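Local coordinates for uncharacterized hypothetical protein (Bacteroides uniformis, PDB 4EIU), which is of unknown function but belongs to the DUF3823 family, with an N-terminal domain of the transthyretin clan followed by a second beta-rich region, at residues Q112-V117 with E143-K148. Residues are numbered along the deposited sequence; the frame is centred on the assembly and turned at random.
Sequences QPFLNV and EVFREK
Gln112 and Phe114, on the linker between strands 104-111 and 115-126, meet the short helix 142-149 in a small contact in which a partly exposed amide-ammonium hydrogen bond lies beside a buried pair of phenylalanines. Lys148 donates from NZ to Gln112 OE1 at 2.9 Å, bent to 125° at the oxygen and tilted 28° from the carbonyl plane. The other end of the same amide, NE2, gives a hydrogen bond to a water, which also accepts a weak one from Lys148 NZ. Val144, with CG1 anti to its backbone nitrogen (chi1 170°), brings that methyl to 3.6 Å from Gln112 NE2. With an alanine at Gln112, the Lys148 ammonium is likely to lose its carbonyl partner, and the Val144 methyl the amide beside it.

Deeper in, CD1 and CE1 of Phe114 approach the CE2 edge of Phe145, with CE1 and CE2 3.7 Å apart. The ring planes are inclined at 64°. Ile225 touches both phenylalanine side chains, and Tyr227 packs edge-to-face with Phe145. These contacts join the helix, which follows strand 129-138, to the loop leading into strand 115-126: a mixed polar and aromatic loop-helix interface in a beta-rich protein whose N-terminal part belongs to the transthyretin clan.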
ATOM      1  N   GLN A 112       6.375   6.536   5.315  1.00 34.63           N
ATOM      2  CA  GLN A 112       5.308   7.339   5.947  1.00 36.95           C
ATOM      3  C   GLN A 112       4.028   7.029   5.149  1.00 37.67           C
ATOM      4  O   GLN A 112       3.740   7.687   4.159  1.00 35.69           O
ATOM      5  CB  GLN A 112       5.691   8.801   5.886  1.00 37.19           C
ATOM      6  CG  GLN A 112       6.750   9.102   6.947  1.00 40.37           C
ATOM      7  CD  GLN A 112       7.383  10.475   6.851  1.00 43.06           C
ATOM      8  OE1 GLN A 112       7.859  10.905   5.776  1.00 41.33           O
ATOM      9  NE2 GLN A 112       7.407  11.177   7.983  1.00 40.10           N
ATOM     10  N   PRO A 113       3.267   6.004   5.596  1.00 39.30           N
ATOM     11  CA  PRO A 113       2.082   5.619   4.850  1.00 37.92           C
ATOM     12  C   PRO A 113       1.059   6.752   4.901  1.00 39.38           C
ATOM     13  O   PRO A 113       0.994   7.451   5.867  1.00 37.50           O
ATOM     14  CB  PRO A 113       1.541   4.405   5.619  1.00 39.88           C
ATOM     15  CG  PRO A 113       2.099   4.533   6.992  1.00 44.52           C
ATOM     16  CD  PRO A 113       3.389   5.293   6.878  1.00 38.55           C
ATOM     17  N   PHE A 114       0.245   6.877   3.859  1.00 38.83           N
ATOM     18  CA  PHE A 114      -0.718   7.948   3.820  1.00 38.13           C
ATOM     19  C   PHE A 114      -1.808   7.773   4.885  1.00 43.00           C
ATOM     20  O   PHE A 114      -2.236   8.741   5.503  1.00 41.37           O
ATOM     21  CB  PHE A 114      -1.403   7.993   2.457  1.00 39.64           C
ATOM     22  CG  PHE A 114      -0.480   8.181   1.296  1.00 39.88           C
ATOM     23  CD1 PHE A 114       0.567   9.072   1.362  1.00 35.25           C
ATOM     24  CD2 PHE A 114      -0.689   7.500   0.117  1.00 34.75           C
ATOM     25  CE1 PHE A 114       1.402   9.267   0.274  1.00 36.93           C
ATOM     26  CE2 PHE A 114       0.148   7.689  -0.972  1.00 36.21           C
ATOM     27  CZ  PHE A 114       1.179   8.606  -0.899  1.00 35.43           C
ATOM     28  N   LEU A 115      -2.255   6.535   5.061  1.00 40.52           N
ATOM     29  CA  LEU A 115      -3.397   6.158   5.930  1.00 43.60           C
ATOM     30  C   LEU A 115      -3.109   4.878   6.702  1.00 43.62           C
ATOM     31  O   LEU A 115      -2.376   4.007   6.230  1.00 43.55           O
ATOM     32  CB  LEU A 115      -4.663   5.948   5.082  1.00 44.93           C
ATOM     33  CG  LEU A 115      -5.175   7.123   4.211  1.00 43.21           C
ATOM     34  CD1 LEU A 115      -6.361   6.712   3.311  1.00 45.98           C
ATOM     35  CD2 LEU A 115      -5.611   8.319   5.080  1.00 42.19           C
ATOM     36  N   ASN A 116      -3.674   4.795   7.897  1.00 46.69           N
ATOM     37  CA  ASN A 116      -3.774   3.576   8.641  1.00 48.99           C
ATOM     38  C   ASN A 116      -5.218   3.135   8.615  1.00 53.41           C
ATOM     39  O   ASN A 116      -6.134   3.950   8.820  1.00 48.39           O
ATOM     40  CB  ASN A 116      -3.313   3.803  10.073  1.00 50.97           C
ATOM     41  CG  ASN A 116      -1.839   4.106  10.165  1.00 52.97           C
ATOM     42  OD1 ASN A 116      -1.037   3.573   9.406  1.00 53.49           O
ATOM     43  ND2 ASN A 116      -1.468   4.929  11.121  1.00 57.91           N
ATOM     44  N   VAL A 117      -5.425   1.856   8.373  1.00 47.78           N
ATOM     45  CA  VAL A 117      -6.770   1.312   8.192  1.00 49.60           C
ATOM     46  C   VAL A 117      -6.900   0.055   9.018  1.00 55.92           C
ATOM     47  O   VAL A 117      -6.092  -0.852   8.873  1.00 53.43           O
ATOM     48  CB  VAL A 117      -7.039   0.947   6.716  1.00 48.84           C
ATOM     49  CG1 VAL A 117      -8.482   0.437   6.545  1.00 48.96           C
ATOM     50  CG2 VAL A 117      -6.706   2.115   5.783  1.00 46.77           C
ATOM     51  N   GLU A 143       0.881  18.000   7.811  1.00 48.31           N
ATOM     52  CA  GLU A 143       1.972  19.016   7.797  1.00 49.31           C
ATOM     53  C   GLU A 143       3.197  18.439   7.131  1.00 44.99           C
ATOM     54  O   GLU A 143       3.771  19.086   6.275  1.00 44.54           O
ATOM     55  CB  GLU A 143       2.341  19.484   9.214  1.00 51.21           C
ATOM     56  N   VAL A 144       3.574  17.214   7.532  1.00 48.18           N
ATOM     57  CA  VAL A 144       4.715  16.491   6.920  1.00 43.77           C
ATOM     58  C   VAL A 144       4.446  16.163   5.460  1.00 42.24           C
ATOM     59  O   VAL A 144       5.328  16.313   4.621  1.00 42.03           O
ATOM     60  CB  VAL A 144       5.124  15.250   7.758  1.00 43.41           C
ATOM     61  CG1 VAL A 144       6.128  14.393   7.006  1.00 41.03           C
ATOM     62  CG2 VAL A 144       5.655  15.714   9.170  1.00 47.52           C
ATOM     63  N   PHE A 145       3.245  15.672   5.155  1.00 41.23           N
ATOM     64  CA  PHE A 145       2.876  15.417   3.767  1.00 41.36           C
ATOM     65  C   PHE A 145       3.092  16.634   2.925  1.00 41.66           C
ATOM     66  O   PHE A 145       3.852  16.589   1.941  1.00 36.31           O
ATOM     67  CB  PHE A 145       1.449  14.935   3.714  1.00 37.71           C
ATOM     68  CG  PHE A 145       0.969  14.506   2.365  1.00 37.32           C
ATOM     69  CD1 PHE A 145       0.596  15.440   1.418  1.00 36.92           C
ATOM     70  CD2 PHE A 145       0.825  13.150   2.051  1.00 42.27           C
ATOM     71  CE1 PHE A 145       0.069  15.042   0.194  1.00 41.47           C
ATOM     72  CE2 PHE A 145       0.315  12.743   0.813  1.00 40.10           C
ATOM     73  CZ  PHE A 145      -0.081  13.698  -0.111  1.00 40.47           C
ATOM     74  N   ARG A 146       2.490  17.758   3.332  1.00 38.99           N
ATOM     75  CA  ARG A 146       2.728  18.985   2.592  1.00 42.72           C
ATOM     76  C   ARG A 146       4.204  19.424   2.548  1.00 41.05           C
ATOM     77  O   ARG A 146       4.700  19.843   1.511  1.00 40.22           O
ATOM     78  CB  ARG A 146       1.892  20.134   3.155  1.00 43.54           C
ATOM     79  CG  ARG A 146       2.027  21.378   2.295  1.00 49.02           C
ATOM     80  CD  ARG A 146       0.903  22.369   2.564  1.00 55.25           C
ATOM     81  NE  ARG A 146       0.992  22.822   3.942  1.00 57.08           N
ATOM     82  CZ  ARG A 146       0.298  23.830   4.450  1.00 72.18           C
ATOM     83  NH1 ARG A 146      -0.539  24.518   3.683  1.00 73.88           N
ATOM     84  NH2 ARG A 146       0.472  24.175   5.719  1.00 81.34           N
ATOM     85  N   GLU A 147       4.890  19.383   3.690  1.00 44.29           N
ATOM     86  CA  GLU A 147       6.311  19.777   3.724  1.00 41.54           C
ATOM     87  C   GLU A 147       7.142  18.991   2.683  1.00 42.19           C
ATOM     88  O   GLU A 147       8.009  19.557   2.031  1.00 40.06           O
ATOM     89  CB  GLU A 147       6.904  19.535   5.130  1.00 52.19           C
ATOM     90  CG  GLU A 147       8.436  19.492   5.162  1.00 60.54           C
ATOM     91  CD  GLU A 147       9.069  18.773   6.373  1.00 83.40           C
ATOM     92  OE1 GLU A 147       8.483  17.862   6.996  1.00 66.37           O
ATOM     93  OE2 GLU A 147      10.227  19.104   6.690  1.00 76.92           O
ATOM     94  N   LYS A 148       6.882  17.696   2.519  1.00 39.81           N
ATOM     95  CA  LYS A 148       7.706  16.896   1.623  1.00 40.56           C
ATOM     96  C   LYS A 148       7.210  16.947   0.154  1.00 40.37           C
ATOM     97  O   LYS A 148       7.998  16.835  -0.772  1.00 38.40           O
ATOM     98  CB  LYS A 148       7.819  15.459   2.125  1.00 41.32           C
ATOM     99  CG  LYS A 148       8.552  15.399   3.482  1.00 46.66           C
ATOM    100  CD  LYS A 148       8.878  13.990   3.922  1.00 42.06           C
ATOM    101  CE  LYS A 148       9.826  13.981   5.152  1.00 42.99           C
ATOM    102  NZ  LYS A 148      10.156  12.581   5.546  1.00 44.14           N
TER
HETATM  103  O   HOH W   1       9.063  13.475   8.609  1.00 50.94           O